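Local coordinates for nitrate regulatory protein (Klebsiella oxytoca, PDB 4AKK), which senses nitrate and nitrite and, in response, binds the nasF operon leader RNA to bring about transcription antitermination, at residues Asp175-Asp178 against Ile182-Arg185; Pro243-Leu248 against Glu297-Val302. All coordinates share one frame; numbering follows the deposited sequence.

Contact 1 (Asp175-Asp178 against Ile182-Arg185); sequences DSID and IAGR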
ATOM      1  N   ASP A 175     -13.745   0.238  -5.525  1.00 52.51           N
ATOM      2  CA  ASP A 175     -13.801  -1.221  -5.643  1.00 53.33           C
ATOM      3  C   ASP A 175     -14.891  -1.676  -6.620  1.00 56.18           C
ATOM      4  O   ASP A 175     -15.030  -2.868  -6.913  1.00 57.06           O
ATOM      5  CB  ASP A 175     -13.955  -1.905  -4.264  1.00 51.65           C
ATOM      6  CG  ASP A 175     -15.391  -1.855  -3.716  1.00 55.08           C
ATOM      7  OD1 ASP A 175     -16.330  -1.562  -4.489  1.00 55.12           O
ATOM      8  OD2 ASP A 175     -15.585  -2.123  -2.504  1.00 52.60           O
ATOM      9  N   SER A 176     -15.670  -0.723  -7.114  1.00 52.12           N
ATOM     10  CA  SER A 176     -16.709  -1.033  -8.085  1.00 54.03           C
ATOM     11  C   SER A 176     -16.644  -0.081  -9.266  1.00 52.60           C
ATOM     12  O   SER A 176     -17.624   0.092  -9.997  1.00 49.89           O
ATOM     13  CB  SER A 176     -18.090  -0.995  -7.437  1.00 54.85           C
ATOM     14  OG  SER A 176     -18.347  -2.208  -6.746  1.00 67.93           O
ATOM     15  N   ILE A 177     -15.481   0.537  -9.439  1.00 47.10           N
ATOM     16  CA  ILE A 177     -15.239   1.417 -10.573  1.00 48.94           C
ATOM     17  C   ILE A 177     -14.152   0.829 -11.469  1.00 49.95           C
ATOM     18  O   ILE A 177     -12.976   0.796 -11.099  1.00 50.48           O
ATOM     19  CB  ILE A 177     -14.835   2.826 -10.121  1.00 39.88           C
ATOM     20  CG1 ILE A 177     -15.964   3.453  -9.303  1.00 44.56           C
ATOM     21  CG2 ILE A 177     -14.485   3.688 -11.327  1.00 43.72           C
ATOM     22  CD1 ILE A 177     -15.769   4.919  -9.000  1.00 47.68           C
ATOM     23  N   ASP A 178     -14.557   0.361 -12.646  1.00 48.33           N
ATOM     24  CA  ASP A 178     -13.625  -0.257 -13.591  1.00 50.59           C
ATOM     25  C   ASP A 178     -12.886   0.774 -14.459  1.00 44.87           C
ATOM     26  O   ASP A 178     -11.726   0.574 -14.812  1.00 47.90           O
ATOM     27  CB  ASP A 178     -14.348  -1.293 -14.461  1.00 51.38           C
ATOM     28  CG  ASP A 178     -14.825  -2.506 -13.662  1.00 59.06           C
ATOM     29  OD1 ASP A 178     -14.188  -2.836 -12.636  1.00 55.91           O
ATOM     30  OD2 ASP A 178     -15.833  -3.133 -14.060  1.00 61.90           O
ATOM     31  N   ILE A 182     -11.816   7.531 -14.359  1.00 36.43           N
ATOM     32  CA  ILE A 182     -12.663   7.872 -13.231  1.00 40.62           C
ATOM     33  C   ILE A 182     -12.020   7.449 -11.918  1.00 39.45           C
ATOM     34  O   ILE A 182     -11.974   8.220 -10.961  1.00 39.45           O
ATOM     35  CB  ILE A 182     -14.053   7.257 -13.369  1.00 40.77           C
ATOM     36  CG1 ILE A 182     -14.660   7.675 -14.710  1.00 44.23           C
ATOM     37  CG2 ILE A 182     -14.941   7.704 -12.223  1.00 35.96           C
ATOM     38  CD1 ILE A 182     -14.808   9.196 -14.860  1.00 42.05           C
ATOM     39  N   ALA A 183     -11.505   6.229 -11.877  1.00 37.93           N
ATOM     40  CA  ALA A 183     -10.883   5.734 -10.657  1.00 41.82           C
ATOM     41  C   ALA A 183      -9.734   6.650 -10.267  1.00 40.29           C
ATOM     42  O   ALA A 183      -9.581   6.980  -9.096  1.00 36.23           O
ATOM     43  CB  ALA A 183     -10.406   4.294 -10.828  1.00 39.12           C
ATOM     44  N   GLY A 184      -8.938   7.060 -11.256  1.00 36.69           N
ATOM     45  CA  GLY A 184      -7.867   8.024 -11.047  1.00 35.82           C
ATOM     46  C   GLY A 184      -8.367   9.353 -10.486  1.00 40.96           C
ATOM     47  O   GLY A 184      -7.714   9.964  -9.630  1.00 36.15           O
ATOM     48  N   ARG A 185      -9.521   9.807 -10.976  1.00 37.86           N
ATOM     49  CA  ARG A 185     -10.131  11.055 -10.499  1.00 38.81           C
ATOM     50  C   ARG A 185     -10.649  10.923  -9.077  1.00 35.64           C
ATOM     51  O   ARG A 185     -10.567  11.868  -8.299  1.00 32.83           O
ATOM     52  CB  ARG A 185     -11.286  11.499 -11.401  1.00 35.10           C
ATOM     53  CG  ARG A 185     -10.857  12.194 -12.675  1.00 37.72           C
ATOM     54  CD  ARG A 185     -12.067  12.571 -13.523  1.00 39.72           C
ATOM     55  NE  ARG A 185     -11.639  13.024 -14.838  1.00 47.51           N
ATOM     56  CZ  ARG A 185     -11.335  14.285 -15.128  1.00 43.69           C
ATOM     57  NH1 ARG A 185     -11.424  15.222 -14.196  1.00 40.31           N
ATOM     58  NH2 ARG A 185     -10.937  14.604 -16.351  1.00 46.14           N
TER

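Contact 2 (Pro243-Leu248 against Glu297-Val302); sequences PPQTAL and EELLIV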
ATOM      1  N   PRO A 243      -3.993  18.755 -15.440  1.00 48.77           N
ATOM      2  CA  PRO A 243      -3.215  19.999 -15.436  1.00 45.93           C
ATOM      3  C   PRO A 243      -4.032  21.259 -15.133  1.00 44.05           C
ATOM      4  O   PRO A 243      -3.520  22.138 -14.442  1.00 46.93           O
ATOM      5  CB  PRO A 243      -2.624  20.040 -16.851  1.00 50.04           C
ATOM      6  CG  PRO A 243      -2.484  18.588 -17.207  1.00 47.18           C
ATOM      7  CD  PRO A 243      -3.710  17.932 -16.633  1.00 41.20           C
ATOM      8  N   PRO A 244      -5.280  21.353 -15.630  1.00 38.28           N
ATOM      9  CA  PRO A 244      -6.074  22.528 -15.258  1.00 41.09           C
ATOM     10  C   PRO A 244      -6.449  22.507 -13.773  1.00 49.23           C
ATOM     11  O   PRO A 244      -6.704  23.558 -13.198  1.00 39.47           O
ATOM     12  CB  PRO A 244      -7.338  22.400 -16.127  1.00 41.90           C
ATOM     13  CG  PRO A 244      -7.009  21.382 -17.178  1.00 41.52           C
ATOM     14  CD  PRO A 244      -5.998  20.472 -16.566  1.00 45.15           C
ATOM     15  N   GLN A 245      -6.484  21.323 -13.162  1.00 42.77           N
ATOM     16  CA  GLN A 245      -6.852  21.220 -11.756  1.00 44.51           C
ATOM     17  C   GLN A 245      -5.681  21.579 -10.838  1.00 43.40           C
ATOM     18  O   GLN A 245      -5.851  22.288  -9.850  1.00 40.83           O
ATOM     19  CB  GLN A 245      -7.397  19.827 -11.448  1.00 43.40           C
ATOM     20  CG  GLN A 245      -8.782  19.589 -12.038  1.00 41.28           C
ATOM     21  CD  GLN A 245      -9.177  18.132 -12.007  1.00 38.71           C
ATOM     22  OE1 GLN A 245      -8.318  17.254 -11.939  1.00 39.91           O
ATOM     23  NE2 GLN A 245     -10.482  17.862 -12.065  1.00 44.35           N
ATOM     24  N   THR A 246      -4.487  21.110 -11.180  1.00 41.63           N
ATOM     25  CA  THR A 246      -3.294  21.475 -10.426  1.00 46.45           C
ATOM     26  C   THR A 246      -2.970  22.957 -10.624  1.00 48.19           C
ATOM     27  O   THR A 246      -2.454  23.623  -9.723  1.00 48.51           O
ATOM     28  CB  THR A 246      -2.088  20.595 -10.814  1.00 44.89           C
ATOM     29  OG1 THR A 246      -1.742  20.818 -12.188  1.00 46.28           O
ATOM     30  CG2 THR A 246      -2.426  19.120 -10.615  1.00 36.31           C
ATOM     31  N   ALA A 247      -3.290  23.473 -11.808  1.00 49.01           N
ATOM     32  CA  ALA A 247      -3.112  24.890 -12.099  1.00 51.35           C
ATOM     33  C   ALA A 247      -3.978  25.737 -11.169  1.00 51.59           C
ATOM     34  O   ALA A 247      -3.485  26.641 -10.489  1.00 50.13           O
ATOM     35  CB  ALA A 247      -3.458  25.179 -13.555  1.00 48.84           C
ATOM     36  N   LEU A 248      -5.273  25.435 -11.143  1.00 46.82           N
ATOM     37  CA  LEU A 248      -6.204  26.167 -10.289  1.00 48.74           C
ATOM     38  C   LEU A 248      -5.760  26.148  -8.831  1.00 44.10           C
ATOM     39  O   LEU A 248      -5.879  27.148  -8.122  1.00 44.52           O
ATOM     40  CB  LEU A 248      -7.612  25.581 -10.402  1.00 45.65           C
ATOM     41  CG  LEU A 248      -8.624  26.292  -9.511  1.00 48.48           C
ATOM     42  CD1 LEU A 248      -8.852  27.702 -10.030  1.00 53.78           C
ATOM     43  CD2 LEU A 248      -9.930  25.520  -9.441  1.00 48.38           C
ATOM     44  N   GLU A 297     -11.978  22.088  -4.575  1.00 36.90           N
ATOM     45  CA  GLU A 297     -12.620  20.796  -4.392  1.00 36.73           C
ATOM     46  C   GLU A 297     -13.946  20.719  -5.157  1.00 39.07           C
ATOM     47  O   GLU A 297     -14.298  19.673  -5.716  1.00 38.48           O
ATOM     48  CB  GLU A 297     -12.851  20.549  -2.896  1.00 42.20           C
ATOM     49  CG  GLU A 297     -13.561  19.255  -2.562  1.00 39.28           C
ATOM     50  CD  GLU A 297     -13.891  19.145  -1.070  1.00 43.80           C
ATOM     51  OE1 GLU A 297     -14.027  20.194  -0.387  1.00 36.88           O
ATOM     52  OE2 GLU A 297     -14.019  18.003  -0.584  1.00 34.61           O
ATOM     53  N   GLU A 298     -14.689  21.822  -5.169  1.00 37.31           N
ATOM     54  CA  GLU A 298     -15.942  21.876  -5.918  1.00 42.46           C
ATOM     55  C   GLU A 298     -15.687  21.703  -7.418  1.00 42.27           C
ATOM     56  O   GLU A 298     -16.496  21.105  -8.131  1.00 41.08           O
ATOM     57  CB  GLU A 298     -16.690  23.184  -5.634  1.00 42.42           C
ATOM     58  CG  GLU A 298     -17.148  23.307  -4.189  1.00 43.08           C
ATOM     59  CD  GLU A 298     -17.953  24.563  -3.922  1.00 52.04           C
ATOM     60  OE1 GLU A 298     -17.638  25.615  -4.518  1.00 58.45           O
ATOM     61  OE2 GLU A 298     -18.897  24.499  -3.104  1.00 56.38           O
ATOM     62  N   LEU A 299     -14.552  22.206  -7.892  1.00 35.95           N
ATOM     63  CA  LEU A 299     -14.209  22.065  -9.299  1.00 42.58           C
ATOM     64  C   LEU A 299     -13.933  20.602  -9.619  1.00 44.13           C
ATOM     65  O   LEU A 299     -14.332  20.088 -10.672  1.00 38.64           O
ATOM     66  CB  LEU A 299     -12.986  22.911  -9.662  1.00 45.94           C
ATOM     67  CG  LEU A 299     -12.351  22.530 -11.012  1.00 55.57           C
ATOM     68  CD1 LEU A 299     -13.237  22.936 -12.191  1.00 52.68           C
ATOM     69  CD2 LEU A 299     -10.948  23.106 -11.184  1.00 51.43           C
ATOM     70  N   LEU A 300     -13.246  19.926  -8.706  1.00 41.43           N
ATOM     71  CA  LEU A 300     -12.886  18.535  -8.946  1.00 37.56           C
ATOM     72  C   LEU A 300     -14.153  17.712  -9.132  1.00 33.98           C
ATOM     73  O   LEU A 300     -14.226  16.856 -10.005  1.00 38.40           O
ATOM     74  CB  LEU A 300     -12.052  17.978  -7.797  1.00 34.07           C
ATOM     75  CG  LEU A 300     -10.747  18.705  -7.467  1.00 38.83           C
ATOM     76  CD1 LEU A 300     -10.033  17.995  -6.304  1.00 33.98           C
ATOM     77  CD2 LEU A 300      -9.852  18.785  -8.710  1.00 38.15           C
ATOM     78  N   ILE A 301     -15.146  17.994  -8.296  1.00 36.09           N
ATOM     79  CA  ILE A 301     -16.428  17.303  -8.336  1.00 39.24           C
ATOM     80  C   ILE A 301     -17.185  17.568  -9.648  1.00 43.24           C
ATOM     81  O   ILE A 301     -17.692  16.639 -10.282  1.00 41.46           O
ATOM     82  CB  ILE A 301     -17.272  17.711  -7.126  1.00 38.59           C
ATOM     83  CG1 ILE A 301     -16.693  17.046  -5.863  1.00 42.61           C
ATOM     84  CG2 ILE A 301     -18.740  17.340  -7.337  1.00 35.93           C
ATOM     85  CD1 ILE A 301     -17.076  17.731  -4.579  1.00 44.54           C
ATOM     86  N   VAL A 302     -17.251  18.834 -10.047  1.00 40.98           N
ATOM     87  CA  VAL A 302     -17.837  19.198 -11.333  1.00 43.54           C
ATOM     88  C   VAL A 302     -17.155  18.447 -12.471  1.00 40.03           C
ATOM     89  O   VAL A 302     -17.821  17.827 -13.308  1.00 41.08           O
ATOM     90  CB  VAL A 302     -17.749  20.717 -11.584  1.00 43.18           C
ATOM     91  CG1 VAL A 302     -18.101  21.054 -13.041  1.00 41.59           C
ATOM     92  CG2 VAL A 302     -18.657  21.452 -10.632  1.00 33.47           C
TER
HETATM   93  O   HOH W   1     -12.199  15.398 -11.320  1.00 40.98           O

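Contact 1 (Asp175-Asp178 against Ile182-Arg185)
The chain leaves helix 169-173, runs extended through Ile177 (phi/psi -115°/109°) and turns back into helix 180-212, bringing the CA atoms of Ile177 and Ala183 to 6.1 Å. This is a loop connecting two helices of the all-helical NIT domain, and it folds an apolar side chain against the first turn of the helix it leads into. Ile177 supplies that side chain. Its CG2 stands anti to the backbone N (chi1 -61°), and this methyl makes the closest approaches to the helix. Ile177 CG2 lies 4.0 Å from Ala183 N and 4.2 Å from Ala183 CB. Ile177 CG2 also meets both CB and the CG2 methyl of Ile182 at 4.1 Å, and the two isoleucine side chains cross at about a right angle. The CG1 arm of Ile182 leads away from the loop, and the side chain also packs on Leu304 and Leu311 of helix 277-312, so one isoleucine serves both the loop and the neighbouring helix. All three touching residues are buried, and the contact between them is purely van der Waals. Hydrogen bonds surround this apolar contact: Asn174 ND2 donates to Ala183 O, Asp179 OD2 accepts from Ile182 N in the helix's first turn, and Ser176 O receives the side-chain amides of Gln52 and Gln59. At the start of the loop Ser176 OG donates to Asp175 OD1 at 3.1 Å, reaching the carboxylate oxygen nearly along its C-O axis.

Contact 2 (Pro243-Leu248 against Glu297-Val302)
Gln245 and Leu300 lie at the closest point of an antiparallel helix pair in the NIT helical bundle, in which the first turns of helix 243-252 pack on the long helix 277-312. The segment axes approach to 10.5 Å and their directions differ by 167°. The apolar part of the interface has two layers. In one, the Leu300 side chain runs obliquely to that of Gln245, and its CD2 methyl lies against the length of the glutamine, 3.6 Å from Gln245 CG and 3.4 Å from Gln245 CD. Leu300 starts out across the interface rather than into it; with CG anti to its carbonyl carbon (chi1 -58°), CD1 takes the branch anti to CA, and the other methyl, CD2, is turned toward Gln245. Phe192 of helix 180-212 also packs on Leu300. One turn further along helix 243-252, Leu248 and Leu299 reach toward each other tip to tip, though the modelled approach of their CD2 atoms is too close to be trusted. The polar part belongs to the Gln245 amide, held at both ends although the residue is buried. OE1 accepts from the backbone N of Gln242, while NE2 donates to Asp303 OD2, one residue beyond 297-302. These partners fix which end of the amide carries nitrogen and tie it to the residue just before its own helix and to helix 277-312. A water completes the link between the segments: it accepts from Gln245 NE2 at 3.1 Å and donates to the backbone O of Leu300 at 2.8 Å.

The two contacts follow one another along the chain, 175-185 before 243-302, their centres about 18 Å apart within the NIT nitrate-sensing domain. Contact 1 sits at the start of helix 180-212, whereas contact 2 joins helix 243-252 to helix 277-312. They meet through Arg185, whose NH1 packs 3.5 Å from Gln245 NE2; Arg185 also touches Asp303 and Ala307 on helix 277-312. Helix 180-212 thus connects both sites, since its Phe192 adjoins contact 2. Near contact 1, Asp178 packs on Ser122 of the second subunit, whereas the segments of contact 2 touch their own chain alone, placing contact 1 closer to the dimer partner.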